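Local coordinates for methylaspartate ammonia-lyase (Citrobacter amalonaticus, PDB 1KKO), which catalyses the reversible, magnesium-dependent anti elimination of ammonia from L-threo-3-methylaspartate to give mesaconate, working as a homodimer of the enolase superfamily, at residues 3-8 / 56-61; 18-23 / 72-77; 61-66 / 142-147; 230-235 / 267-272; 275-280 / 307-312. One frame throughout, in Å; residues are numbered along the deposited sequence.

Contact 1: residues 3-8 / 56-61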
# COMPACT_ATOMS: atom_id res chain seq x y z
N ILE A 3 17.22 -24.24 -4.89
CA ILE A 3 15.84 -24.10 -4.48
C ILE A 3 15.36 -25.49 -4.10
O ILE A 3 15.51 -26.44 -4.87
CB ILE A 3 15.00 -23.59 -5.66
CG1 ILE A 3 15.39 -22.17 -6.03
CG2 ILE A 3 13.51 -23.67 -5.32
CD1 ILE A 3 14.88 -21.75 -7.40
N LYS A 4 14.80 -25.61 -2.90
CA LYS A 4 14.22 -26.86 -2.44
C LYS A 4 12.77 -27.01 -2.88
O LYS A 4 12.36 -28.07 -3.32
CB LYS A 4 14.25 -26.91 -0.91
CG LYS A 4 15.40 -27.69 -0.33
CD LYS A 4 15.25 -27.88 1.17
CE LYS A 4 14.65 -26.67 1.85
NZ LYS A 4 13.18 -26.79 2.00
N GLN A 5 11.99 -25.93 -2.74
CA GLN A 5 10.58 -26.00 -3.05
C GLN A 5 10.13 -24.68 -3.64
O GLN A 5 10.59 -23.63 -3.21
CB GLN A 5 9.76 -26.27 -1.78
CG GLN A 5 8.31 -26.54 -2.06
CD GLN A 5 7.57 -27.25 -0.94
OE1 GLN A 5 8.12 -27.46 0.15
NE2 GLN A 5 6.32 -27.62 -1.21
N ALA A 6 9.24 -24.75 -4.63
CA ALA A 6 8.65 -23.55 -5.24
C ALA A 6 7.14 -23.58 -5.01
O ALA A 6 6.50 -24.61 -5.22
CB ALA A 6 8.95 -23.52 -6.72
N LEU A 7 6.59 -22.44 -4.58
CA LEU A 7 5.16 -22.33 -4.28
C LEU A 7 4.58 -21.15 -5.02
O LEU A 7 5.22 -20.12 -5.13
CB LEU A 7 4.92 -22.10 -2.79
CG LEU A 7 5.41 -23.17 -1.83
CD1 LEU A 7 4.87 -22.87 -0.45
CD2 LEU A 7 4.96 -24.52 -2.25
N PHE A 8 3.37 -21.34 -5.52
CA PHE A 8 2.63 -20.31 -6.25
C PHE A 8 1.29 -20.08 -5.55
O PHE A 8 0.54 -21.04 -5.33
CB PHE A 8 2.39 -20.75 -7.69
CG PHE A 8 3.66 -20.94 -8.48
CD1 PHE A 8 4.40 -19.85 -8.92
CD2 PHE A 8 4.12 -22.21 -8.78
CE1 PHE A 8 5.56 -20.01 -9.64
CE2 PHE A 8 5.30 -22.38 -9.49
CZ PHE A 8 6.01 -21.27 -9.93
N GLN A 56 7.13 -18.13 -4.19
CA GLN A 56 7.99 -18.30 -3.03
C GLN A 56 8.93 -19.45 -3.33
O GLN A 56 8.50 -20.52 -3.75
CB GLN A 56 7.16 -18.61 -1.78
CG GLN A 56 6.27 -17.46 -1.37
CD GLN A 56 5.51 -17.76 -0.11
OE1 GLN A 56 5.87 -17.27 0.96
NE2 GLN A 56 4.48 -18.60 -0.21
N LEU A 57 10.22 -19.21 -3.10
CA LEU A 57 11.23 -20.22 -3.34
C LEU A 57 11.92 -20.50 -2.01
O LEU A 57 12.62 -19.66 -1.47
CB LEU A 57 12.26 -19.71 -4.34
CG LEU A 57 11.71 -19.17 -5.66
CD1 LEU A 57 12.83 -18.61 -6.51
CD2 LEU A 57 10.96 -20.21 -6.45
N ILE A 58 11.67 -21.68 -1.47
CA ILE A 58 12.31 -22.10 -0.23
C ILE A 58 13.65 -22.68 -0.63
O ILE A 58 13.70 -23.62 -1.42
CB ILE A 58 11.48 -23.17 0.49
CG1 ILE A 58 10.07 -22.66 0.79
CG2 ILE A 58 12.15 -23.57 1.78
CD1 ILE A 58 9.17 -23.72 1.36
N LEU A 59 14.71 -22.10 -0.08
CA LEU A 59 16.07 -22.53 -0.41
C LEU A 59 16.59 -23.57 0.57
O LEU A 59 16.00 -23.78 1.62
CB LEU A 59 17.01 -21.34 -0.37
CG LEU A 59 16.57 -20.09 -1.15
CD1 LEU A 59 17.67 -19.05 -1.13
CD2 LEU A 59 16.18 -20.42 -2.58
N GLU A 60 17.71 -24.20 0.22
CA GLU A 60 18.31 -25.20 1.10
C GLU A 60 18.66 -24.66 2.48
O GLU A 60 18.67 -25.41 3.44
CB GLU A 60 19.57 -25.77 0.45
CG GLU A 60 19.31 -26.60 -0.79
CD GLU A 60 20.58 -27.22 -1.37
OE1 GLU A 60 21.50 -26.48 -1.81
OE2 GLU A 60 20.65 -28.46 -1.40
N ASN A 61 19.00 -23.38 2.57
CA ASN A 61 19.36 -22.77 3.86
C ASN A 61 18.13 -22.34 4.68
O ASN A 61 18.27 -21.73 5.74
CB ASN A 61 20.32 -21.58 3.68
CG ASN A 61 19.69 -20.40 2.97
OD1 ASN A 61 18.52 -20.44 2.59
ND2 ASN A 61 20.46 -19.33 2.82
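Q5 and I58 lie side by side and point the same way on one face of two antiparallel strands, I58 CD1 against Q5 CB and OE1. A classic beta bulge sits here, near the start of strand 3-18 in the three-stranded antiparallel sheet of the N-terminal domain: K4 and Q5 both face I58, whose carbonyl takes both amides, K4 N 2.7 Å from I58 O and Q5 N making the longer bond at 3.2 Å. From Q5 on the pairing is regular, Q5 with I58 and L7 with Q56 forming hydrogen-bonded pairs and A6 with L57 a non-hydrogen-bonded one. L7 and Q56 share the face of Q5 and I58, which L408 of the second subunit covers, while Q5 OE1 bonds to T411 of that subunit. On the other face A6 CB meets L57 CD2 at 3.9 Å, and L57 also packs on helix 128-146. I3 reaches two leucines, its CD1 touching L57 CD1 and its CG1 touching L59 CD2. K4 curls back over the end of strand 56-59, its CE 3.2 Å from L59 O; a bend at the last torsion (chi4 94°) then places NZ 3.4 Å from I58 CG2.

Contact 2: residues 18-23 / 72-77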
# COMPACT_ATOMS: atom_id res chain seq x y z
N ASP A 18 -8.21 -2.67 -16.25
CA ASP A 18 -9.21 -1.86 -16.93
C ASP A 18 -9.07 -2.04 -18.43
O ASP A 18 -7.96 -2.04 -18.97
CB ASP A 18 -9.01 -0.39 -16.63
CG ASP A 18 -9.52 0.02 -15.27
OD1 ASP A 18 -10.24 -0.76 -14.62
OD2 ASP A 18 -9.21 1.13 -14.80
N ASP A 19 -10.21 -2.18 -19.09
CA ASP A 19 -10.26 -2.28 -20.54
C ASP A 19 -10.17 -0.85 -21.07
O ASP A 19 -11.18 -0.15 -21.18
CB ASP A 19 -11.56 -2.98 -20.93
CG ASP A 19 -11.68 -3.20 -22.40
OD1 ASP A 19 -11.03 -2.47 -23.17
OD2 ASP A 19 -12.44 -4.08 -22.83
N GLN A 20 -8.95 -0.40 -21.35
CA GLN A 20 -8.69 0.98 -21.75
C GLN A 20 -9.47 1.35 -23.00
O GLN A 20 -9.96 2.47 -23.11
CB GLN A 20 -7.20 1.20 -22.01
CG GLN A 20 -6.83 2.66 -22.08
CD GLN A 20 -5.36 2.86 -22.30
OE1 GLN A 20 -4.64 1.92 -22.64
NE2 GLN A 20 -4.90 4.09 -22.12
N GLN A 21 -9.58 0.41 -23.92
CA GLN A 21 -10.29 0.68 -25.17
C GLN A 21 -11.75 0.96 -24.88
O GLN A 21 -12.31 1.92 -25.42
CB GLN A 21 -10.16 -0.47 -26.15
CG GLN A 21 -10.76 -0.16 -27.51
CD GLN A 21 -10.07 1.01 -28.19
OE1 GLN A 21 -10.68 2.06 -28.42
NE2 GLN A 21 -8.79 0.84 -28.49
N ALA A 22 -12.37 0.13 -24.05
CA ALA A 22 -13.80 0.30 -23.74
C ALA A 22 -14.04 1.62 -23.02
O ALA A 22 -15.06 2.28 -23.25
CB ALA A 22 -14.30 -0.86 -22.91
N ILE A 23 -13.10 2.02 -22.18
CA ILE A 23 -13.21 3.28 -21.48
C ILE A 23 -13.06 4.44 -22.47
O ILE A 23 -13.83 5.41 -22.42
CB ILE A 23 -12.20 3.35 -20.32
CG1 ILE A 23 -12.56 2.29 -19.27
CG2 ILE A 23 -12.18 4.73 -19.68
CD1 ILE A 23 -11.48 2.01 -18.29
N VAL A 72 0.17 -4.78 -15.83
CA VAL A 72 -0.30 -3.40 -15.75
C VAL A 72 -1.81 -3.27 -15.78
O VAL A 72 -2.53 -4.15 -16.22
CB VAL A 72 0.33 -2.51 -16.84
CG1 VAL A 72 1.86 -2.60 -16.81
CG2 VAL A 72 -0.19 -2.85 -18.19
N GLN A 73 -2.27 -2.12 -15.30
CA GLN A 73 -3.69 -1.80 -15.27
C GLN A 73 -4.31 -1.96 -16.65
O GLN A 73 -5.32 -2.64 -16.82
CB GLN A 73 -3.87 -0.36 -14.78
CG GLN A 73 -5.32 0.16 -14.84
CD GLN A 73 -5.49 1.57 -14.27
OE1 GLN A 73 -6.62 2.03 -14.05
NE2 GLN A 73 -4.39 2.26 -14.02
N TYR A 74 -3.71 -1.32 -17.64
CA TYR A 74 -4.25 -1.36 -19.00
C TYR A 74 -3.63 -2.53 -19.77
O TYR A 74 -2.98 -2.36 -20.80
CB TYR A 74 -4.04 -0.00 -19.69
CG TYR A 74 -4.69 1.15 -18.93
CD1 TYR A 74 -6.05 1.13 -18.63
CD2 TYR A 74 -3.95 2.23 -18.50
CE1 TYR A 74 -6.64 2.18 -17.94
CE2 TYR A 74 -4.54 3.27 -17.80
CZ TYR A 74 -5.88 3.24 -17.52
OH TYR A 74 -6.45 4.29 -16.81
N SER A 75 -3.87 -3.74 -19.27
CA SER A 75 -3.35 -4.95 -19.88
C SER A 75 -4.04 -5.21 -21.22
O SER A 75 -5.21 -4.86 -21.41
CB SER A 75 -3.53 -6.15 -18.95
OG SER A 75 -2.53 -6.21 -17.95
N GLY A 76 -3.31 -5.80 -22.15
CA GLY A 76 -3.86 -6.08 -23.46
C GLY A 76 -3.91 -4.85 -24.35
O GLY A 76 -4.30 -4.98 -25.50
N ALA A 77 -3.51 -3.69 -23.84
CA ALA A 77 -3.49 -2.46 -24.62
C ALA A 77 -2.07 -2.17 -25.10
O ALA A 77 -1.10 -2.58 -24.47
CB ALA A 77 -3.98 -1.27 -23.77
O HOH W 1 -9.02 3.58 -16.05
O HOH W 2 -6.63 -2.48 -21.31
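A water bridges the two segments, donating to D18 OD2 over 2.8 Å and hydrogen-bonded also to Y74 OH, at the edge of the tyrosine ring and in its plane; D18 OD1, the other carboxylate oxygen, forms a salt bridge with R47. The direct backbone link is D18 N to Q73 O, 2.9 Å long, with the donor standing 36° out of the carbonyl plane. A second water joins the segments by accepting from Q20 N and donating to S75 O. The Y74 ring is sandwiched. Over one face runs Q20, whose side-chain amide is stacked on it with the planes 16° apart; Q20 CD is 3.8 Å above the ring, toward the rim. The first torsion of Q20, with CG anti to the backbone N (chi1 -166°), puts CG over the same face, where it makes a CH-pi contact at 4.2 Å from the centroid. Over the centre of the opposite face lies Q73 CG, while D18 CB touches Y74 CE1. Beyond the ring, Q20 OE1 is 3.4 Å from A77 CB. The side chain of Q73 also borders C361 of the substrate site. The contact thus joins the end of strand 3-18 and the start of helix 20-24, where D19 is the N-cap, to the loop between strand 64-69 and helix 86-101.

Contact 3: residues 61-66 / 142-147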
# COMPACT_ATOMS: atom_id res chain seq x y z
N ASN A 61 19.00 -23.38 2.57
CA ASN A 61 19.36 -22.77 3.86
C ASN A 61 18.13 -22.34 4.68
O ASN A 61 18.27 -21.73 5.74
CB ASN A 61 20.32 -21.58 3.68
CG ASN A 61 19.69 -20.40 2.97
OD1 ASN A 61 18.52 -20.44 2.59
ND2 ASN A 61 20.46 -19.33 2.82
N GLY A 62 16.93 -22.65 4.17
CA GLY A 62 15.68 -22.33 4.84
C GLY A 62 15.11 -20.97 4.50
O GLY A 62 13.99 -20.66 4.90
N ALA A 63 15.85 -20.15 3.77
CA ALA A 63 15.36 -18.83 3.41
C ALA A 63 14.23 -18.97 2.42
O ALA A 63 14.14 -19.95 1.70
CB ALA A 63 16.47 -17.98 2.82
N VAL A 64 13.36 -17.97 2.39
CA VAL A 64 12.26 -17.96 1.46
C VAL A 64 12.34 -16.72 0.61
O VAL A 64 12.13 -15.61 1.08
CB VAL A 64 10.90 -17.99 2.18
CG1 VAL A 64 9.78 -18.05 1.16
CG2 VAL A 64 10.84 -19.17 3.12
N ALA A 65 12.65 -16.92 -0.67
CA ALA A 65 12.73 -15.83 -1.64
C ALA A 65 11.35 -15.57 -2.21
O ALA A 65 10.59 -16.50 -2.42
CB ALA A 65 13.70 -16.19 -2.73
N VAL A 66 11.05 -14.30 -2.47
CA VAL A 66 9.73 -13.92 -2.94
C VAL A 66 9.73 -13.01 -4.16
O VAL A 66 10.65 -12.21 -4.38
CB VAL A 66 8.90 -13.24 -1.80
CG1 VAL A 66 8.77 -14.15 -0.61
CG2 VAL A 66 9.52 -11.91 -1.37
N THR A 142 19.04 -15.45 -5.12
CA THR A 142 20.49 -15.28 -5.20
C THR A 142 20.98 -14.44 -4.04
O THR A 142 22.00 -14.74 -3.41
CB THR A 142 20.85 -14.67 -6.55
OG1 THR A 142 20.47 -15.58 -7.58
CG2 THR A 142 22.36 -14.46 -6.69
N ALA A 143 20.23 -13.40 -3.70
CA ALA A 143 20.55 -12.56 -2.56
C ALA A 143 20.56 -13.35 -1.25
O ALA A 143 21.55 -13.36 -0.51
CB ALA A 143 19.57 -11.41 -2.47
N LEU A 144 19.46 -14.04 -0.97
CA LEU A 144 19.30 -14.78 0.29
C LEU A 144 20.24 -15.98 0.40
O LEU A 144 20.54 -16.44 1.50
CB LEU A 144 17.85 -15.23 0.45
CG LEU A 144 16.87 -14.10 0.77
CD1 LEU A 144 15.44 -14.53 0.49
CD2 LEU A 144 17.04 -13.63 2.22
N ALA A 145 20.70 -16.48 -0.74
CA ALA A 145 21.63 -17.61 -0.78
C ALA A 145 23.04 -17.18 -0.44
O ALA A 145 23.86 -18.01 -0.05
CB ALA A 145 21.64 -18.19 -2.16
N SER A 146 23.34 -15.90 -0.56
CA SER A 146 24.71 -15.40 -0.47
C SER A 146 24.96 -14.25 0.50
O SER A 146 26.04 -13.65 0.47
CB SER A 146 25.14 -14.96 -1.86
OG SER A 146 24.31 -13.90 -2.33
N GLY A 147 24.00 -13.94 1.36
CA GLY A 147 24.18 -12.86 2.31
C GLY A 147 24.31 -11.49 1.67
O GLY A 147 24.94 -10.59 2.24
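An Asx turn at N61 starts the tight connection from strand 47-59 to strand 64-69, and the same asparagine ties this hairpin of the N-terminal domain to the end of helix 128-146. N61 OD1 accepts from A63 N at 2.9 Å, the donor standing above the amide carbonyl plane. On the other branch, N61 ND2 donates to L144 O over 3.2 Å, with the acceptor only 3° out of the asparagine amide plane but the N-H...O angle bent to 146°. The first torsion sets N61 CG between the backbone N and the carbonyl carbon (chi1 67°), a placement from which the amide lies between the turn and the helix end. Next to this polar link, L144 lies against the start of strand 64-69. Its CB meets A63 CB at 3.9 Å, while CD1 reaches farther along the strand to V64 O, 3.5 Å away, and to A65 CA and CB. L144 also packs on L59 of the adjacent strand. A65 CB rests in addition on D140 and A141, about one turn back in the helix, and V64 turns away from the helix to meet L408 of the second subunit. A63 and A65 present only CB to the leucine, consistent with its close approach to the strand, and both ends of one amide are used, OD1 to shape the turn and ND2 to take up a carbonyl near the helix end.

Contact 4: residues 230-235 / 267-272; sequences RYHPTL and GLPLYI
L235 bonds to the neighbouring strand through both its backbone polar groups, the parallel pairing of two adjacent strands in the TIM barrel. L235 N donates to P269 O over 2.8 Å, and L235 O accepts from Y271 N over 2.8 Å. L270 CA adds a CA-H...O contact to the same L235 O. L235 and L270 share a face of the sheet, L235 CB touching L270 CD1 at 3.8 Å, and helix 209-225 packs on L235 and L268 there. T234 turns to the other side: its CG2 is 3.5 Å from Y271 CD1, its OG1 near P269 CG. Y271 OH bonds to E354 and K303, and two residues on along this strand is the magnesium ligand E273. Before the strands begin, H232 leans over the loop of 267-269. Its imidazole receives L268 CD2 over one face, a CH-pi contact with the methyl 3.7 Å from the ring centroid and 18° off the ring normal. G267 O lies near the plane of that ring at its edge. The same L268 CD2 also meets P233 O, 3.5 Å away, a buried carbonyl oxygen with no polar partner in the model.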
# COMPACT_ATOMS: atom_id res chain seq x y z
N ARG A 230 13.17 25.62 -0.22
CA ARG A 230 14.10 24.61 -0.70
C ARG A 230 13.36 23.54 -1.50
O ARG A 230 13.98 22.81 -2.28
CB ARG A 230 14.82 23.96 0.47
CG ARG A 230 15.64 24.94 1.31
CD ARG A 230 16.44 24.27 2.42
NE ARG A 230 15.59 23.65 3.43
CZ ARG A 230 14.94 24.30 4.38
NH1 ARG A 230 15.02 25.63 4.47
NH2 ARG A 230 14.19 23.64 5.25
N TYR A 231 12.04 23.44 -1.32
CA TYR A 231 11.24 22.43 -2.02
C TYR A 231 10.93 22.90 -3.43
O TYR A 231 10.10 23.78 -3.62
CB TYR A 231 9.95 22.12 -1.26
CG TYR A 231 9.11 21.03 -1.88
CD1 TYR A 231 9.63 19.76 -2.11
CD2 TYR A 231 7.80 21.27 -2.26
CE1 TYR A 231 8.86 18.76 -2.68
CE2 TYR A 231 7.03 20.28 -2.83
CZ TYR A 231 7.56 19.03 -3.03
OH TYR A 231 6.77 18.07 -3.61
N HIS A 232 11.57 22.27 -4.41
CA HIS A 232 11.49 22.68 -5.81
C HIS A 232 11.32 21.42 -6.65
O HIS A 232 12.25 20.99 -7.34
CB HIS A 232 12.79 23.40 -6.18
CG HIS A 232 12.73 24.16 -7.48
ND1 HIS A 232 13.25 23.66 -8.65
CD2 HIS A 232 12.28 25.40 -7.76
CE1 HIS A 232 13.08 24.56 -9.61
NE2 HIS A 232 12.49 25.62 -9.10
N PRO A 233 10.15 20.79 -6.57
CA PRO A 233 9.95 19.52 -7.28
C PRO A 233 9.81 19.68 -8.78
O PRO A 233 9.61 20.77 -9.30
CB PRO A 233 8.63 19.02 -6.70
CG PRO A 233 7.90 20.27 -6.42
CD PRO A 233 8.95 21.18 -5.82
N THR A 234 9.91 18.55 -9.46
CA THR A 234 9.67 18.50 -10.90
C THR A 234 8.22 18.13 -11.17
O THR A 234 7.65 17.30 -10.46
CB THR A 234 10.61 17.47 -11.52
OG1 THR A 234 11.93 18.00 -11.51
CG2 THR A 234 10.29 17.20 -12.99
N LEU A 235 7.63 18.75 -12.18
CA LEU A 235 6.27 18.44 -12.60
C LEU A 235 6.31 17.45 -13.75
O LEU A 235 7.07 17.61 -14.70
CB LEU A 235 5.54 19.71 -13.01
CG LEU A 235 5.61 20.86 -12.00
CD1 LEU A 235 4.75 22.01 -12.50
CD2 LEU A 235 5.17 20.39 -10.62
N GLY A 267 8.94 28.08 -12.97
CA GLY A 267 10.30 27.71 -12.65
C GLY A 267 10.54 26.25 -12.29
O GLY A 267 11.68 25.81 -12.22
N LEU A 268 9.47 25.50 -12.05
CA LEU A 268 9.58 24.08 -11.75
C LEU A 268 9.76 23.35 -13.08
O LEU A 268 9.03 23.62 -14.02
CB LEU A 268 8.32 23.59 -11.03
CG LEU A 268 7.97 24.35 -9.74
CD1 LEU A 268 6.64 23.89 -9.16
CD2 LEU A 268 9.08 24.20 -8.72
N PRO A 269 10.72 22.43 -13.18
CA PRO A 269 10.90 21.69 -14.43
C PRO A 269 9.63 20.96 -14.82
O PRO A 269 8.93 20.46 -13.94
CB PRO A 269 12.01 20.70 -14.10
CG PRO A 269 12.70 21.23 -12.89
CD PRO A 269 11.67 22.00 -12.14
N LEU A 270 9.34 20.90 -16.11
CA LEU A 270 8.11 20.29 -16.59
C LEU A 270 8.39 19.18 -17.59
O LEU A 270 9.18 19.34 -18.52
CB LEU A 270 7.20 21.35 -17.21
CG LEU A 270 5.87 20.86 -17.79
CD1 LEU A 270 4.96 20.31 -16.70
CD2 LEU A 270 5.18 21.99 -18.55
N TYR A 271 7.73 18.05 -17.36
CA TYR A 271 7.76 16.90 -18.24
C TYR A 271 6.33 16.55 -18.65
O TYR A 271 5.44 16.52 -17.79
CB TYR A 271 8.34 15.69 -17.51
CG TYR A 271 9.83 15.68 -17.34
CD1 TYR A 271 10.46 16.55 -16.46
CD2 TYR A 271 10.62 14.78 -18.04
CE1 TYR A 271 11.84 16.53 -16.30
CE2 TYR A 271 12.00 14.74 -17.86
CZ TYR A 271 12.60 15.61 -16.99
OH TYR A 271 13.97 15.56 -16.81
N ILE A 272 6.14 16.28 -19.94
CA ILE A 272 4.85 15.84 -20.45
C ILE A 272 5.01 14.45 -21.03
O ILE A 272 5.77 14.24 -21.96
CB ILE A 272 4.31 16.80 -21.53
CG1 ILE A 272 4.08 18.20 -20.96
CG2 ILE A 272 3.03 16.23 -22.16
CD1 ILE A 272 3.03 18.31 -19.87

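Contact 5: residues 275-280 / 307-312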
# COMPACT_ATOMS: atom_id res chain seq x y z
N PRO A 275 2.55 12.63 -25.12
CA PRO A 275 1.84 13.74 -25.77
C PRO A 275 0.93 13.30 -26.92
O PRO A 275 -0.13 13.92 -27.12
CB PRO A 275 2.98 14.62 -26.28
CG PRO A 275 4.14 13.73 -26.38
CD PRO A 275 4.01 12.81 -25.19
N VAL A 276 1.34 12.27 -27.65
CA VAL A 276 0.58 11.75 -28.78
C VAL A 276 0.58 10.24 -28.73
O VAL A 276 1.43 9.64 -28.07
CB VAL A 276 1.23 12.19 -30.11
CG1 VAL A 276 1.31 13.69 -30.19
CG2 VAL A 276 2.61 11.57 -30.23
N ASP A 277 -0.40 9.62 -29.37
CA ASP A 277 -0.43 8.17 -29.53
C ASP A 277 -0.68 7.87 -31.01
O ASP A 277 -1.81 7.93 -31.49
CB ASP A 277 -1.51 7.54 -28.67
CG ASP A 277 -1.56 6.04 -28.81
OD1 ASP A 277 -0.82 5.47 -29.64
OD2 ASP A 277 -2.32 5.32 -28.12
N ALA A 278 0.40 7.56 -31.72
CA ALA A 278 0.33 7.29 -33.16
C ALA A 278 -0.20 5.90 -33.49
O ALA A 278 -0.37 5.58 -34.67
CB ALA A 278 1.70 7.48 -33.77
N GLY A 279 -0.45 5.06 -32.49
CA GLY A 279 -1.09 3.77 -32.71
C GLY A 279 -0.22 2.60 -33.08
O GLY A 279 -0.71 1.48 -33.24
N ASN A 280 1.07 2.85 -33.25
CA ASN A 280 2.01 1.78 -33.52
C ASN A 280 3.38 2.31 -33.21
O ASN A 280 3.60 3.52 -33.16
CB ASN A 280 1.91 1.27 -34.96
CG ASN A 280 2.24 2.33 -35.97
OD1 ASN A 280 3.40 2.69 -36.14
ND2 ASN A 280 1.22 2.85 -36.65
N ASP A 307 6.03 6.51 -23.72
CA ASP A 307 5.38 5.50 -22.90
C ASP A 307 4.69 4.49 -23.82
O ASP A 307 5.18 3.38 -24.01
CB ASP A 307 4.40 6.17 -21.95
CG ASP A 307 3.62 5.20 -21.11
OD1 ASP A 307 4.06 4.05 -20.90
OD2 ASP A 307 2.53 5.53 -20.60
N GLU A 308 3.56 4.89 -24.41
CA GLU A 308 2.83 4.02 -25.33
C GLU A 308 3.75 3.51 -26.45
O GLU A 308 4.49 4.28 -27.06
CB GLU A 308 1.65 4.76 -25.96
CG GLU A 308 0.65 5.41 -25.01
CD GLU A 308 0.98 6.86 -24.64
OE1 GLU A 308 2.17 7.26 -24.71
OE2 GLU A 308 0.04 7.60 -24.27
N TRP A 309 3.66 2.21 -26.71
CA TRP A 309 4.39 1.50 -27.76
C TRP A 309 5.86 1.28 -27.42
O TRP A 309 6.60 0.74 -28.24
CB TRP A 309 4.21 2.16 -29.13
CG TRP A 309 2.75 2.24 -29.44
CD1 TRP A 309 1.97 3.35 -29.40
CD2 TRP A 309 1.87 1.15 -29.73
NE1 TRP A 309 0.67 3.03 -29.69
CE2 TRP A 309 0.58 1.68 -29.89
CE3 TRP A 309 2.06 -0.22 -29.89
CZ2 TRP A 309 -0.52 0.88 -30.18
CZ3 TRP A 309 0.96 -1.01 -30.20
CH2 TRP A 309 -0.31 -0.45 -30.34
N CYS A 310 6.27 1.68 -26.21
CA CYS A 310 7.63 1.48 -25.75
C CYS A 310 7.54 0.51 -24.57
O CYS A 310 7.53 0.92 -23.43
CB CYS A 310 8.24 2.81 -25.34
SG CYS A 310 9.99 2.68 -24.96
N ASN A 311 7.47 -0.78 -24.89
CA ASN A 311 7.19 -1.81 -23.88
C ASN A 311 8.38 -2.65 -23.46
O ASN A 311 8.67 -2.76 -22.26
CB ASN A 311 6.11 -2.77 -24.40
CG ASN A 311 4.83 -2.08 -24.76
OD1 ASN A 311 4.36 -1.18 -24.05
ND2 ASN A 311 4.22 -2.51 -25.86
N THR A 312 9.03 -3.28 -24.43
CA THR A 312 10.10 -4.23 -24.18
C THR A 312 11.46 -3.57 -24.15
O THR A 312 11.62 -2.41 -24.53
CB THR A 312 10.14 -5.28 -25.30
OG1 THR A 312 10.52 -4.62 -26.51
CG2 THR A 312 8.75 -5.89 -25.56
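One carboxylate oxygen, D277 OD1, is gripped by two N-H groups that reach it from opposite faces of the carboxylate plane. W309 NE1 donates to D277 OD1 over 2.9 Å, on the syn side and 26° out of the plane, with the oxygen almost exactly in the plane of the indole. The second donor is the backbone: G279 N, also 2.9 Å from D277 OD1, closes an Asx turn. Thus the aspartate shapes its own loop and, together with the backbone packed on the ring, helps to hold the indole's rotation. The side chain of D277 crosses that of W309 at about a right angle, the carboxylate and ring planes 55° apart. The backbone of G279 and N280 lies over one face of the indole. G279 C is 3.1 Å above that plane toward the rim, N280 N stands over the same face, and N280 CA makes a CH-pi contact 4.0 Å from the centroid of the six-membered ring. G279 O approaches W309 CZ2 at 3.1 Å. W309 is a central residue of the type II turn from D307 to C310, with a positive phi of 75°. E308 bends at chi2, and its OE2 stays 5.1 Å from D277 OD2. N280, N-cap of helix 281-298, bonds through OD1 to D283 N. Both loops follow barrel strands, 270-273 and 303-306, at the C-terminal end where an enolase-superfamily TIM barrel carries its active site, and D307 itself is a magnesium ligand.

Overall arrangement
Contacts 1, 2 and 3 belong to the N-terminal domain, contacts 4 and 5 to the TIM barrel. Contacts 1 and 3 adjoin, centres 9 Å apart, sharing N61 and the three-stranded sheet, whose middle strand 47-59 links them; both reach the second subunit. Contact 2, whose segments alternate with those of contact 1 along the chain, lies 34 Å away between centres, at the far end of strand 3-18. There it approaches contact 5 without touching, nearest atoms about 5 Å apart, consistent with the two domains meeting near the active site. Contacts 4 and 5 have centres 24 Å apart and follow strand 270-273 from its beginning to the loop beyond it, from barrel framework toward the magnesium site.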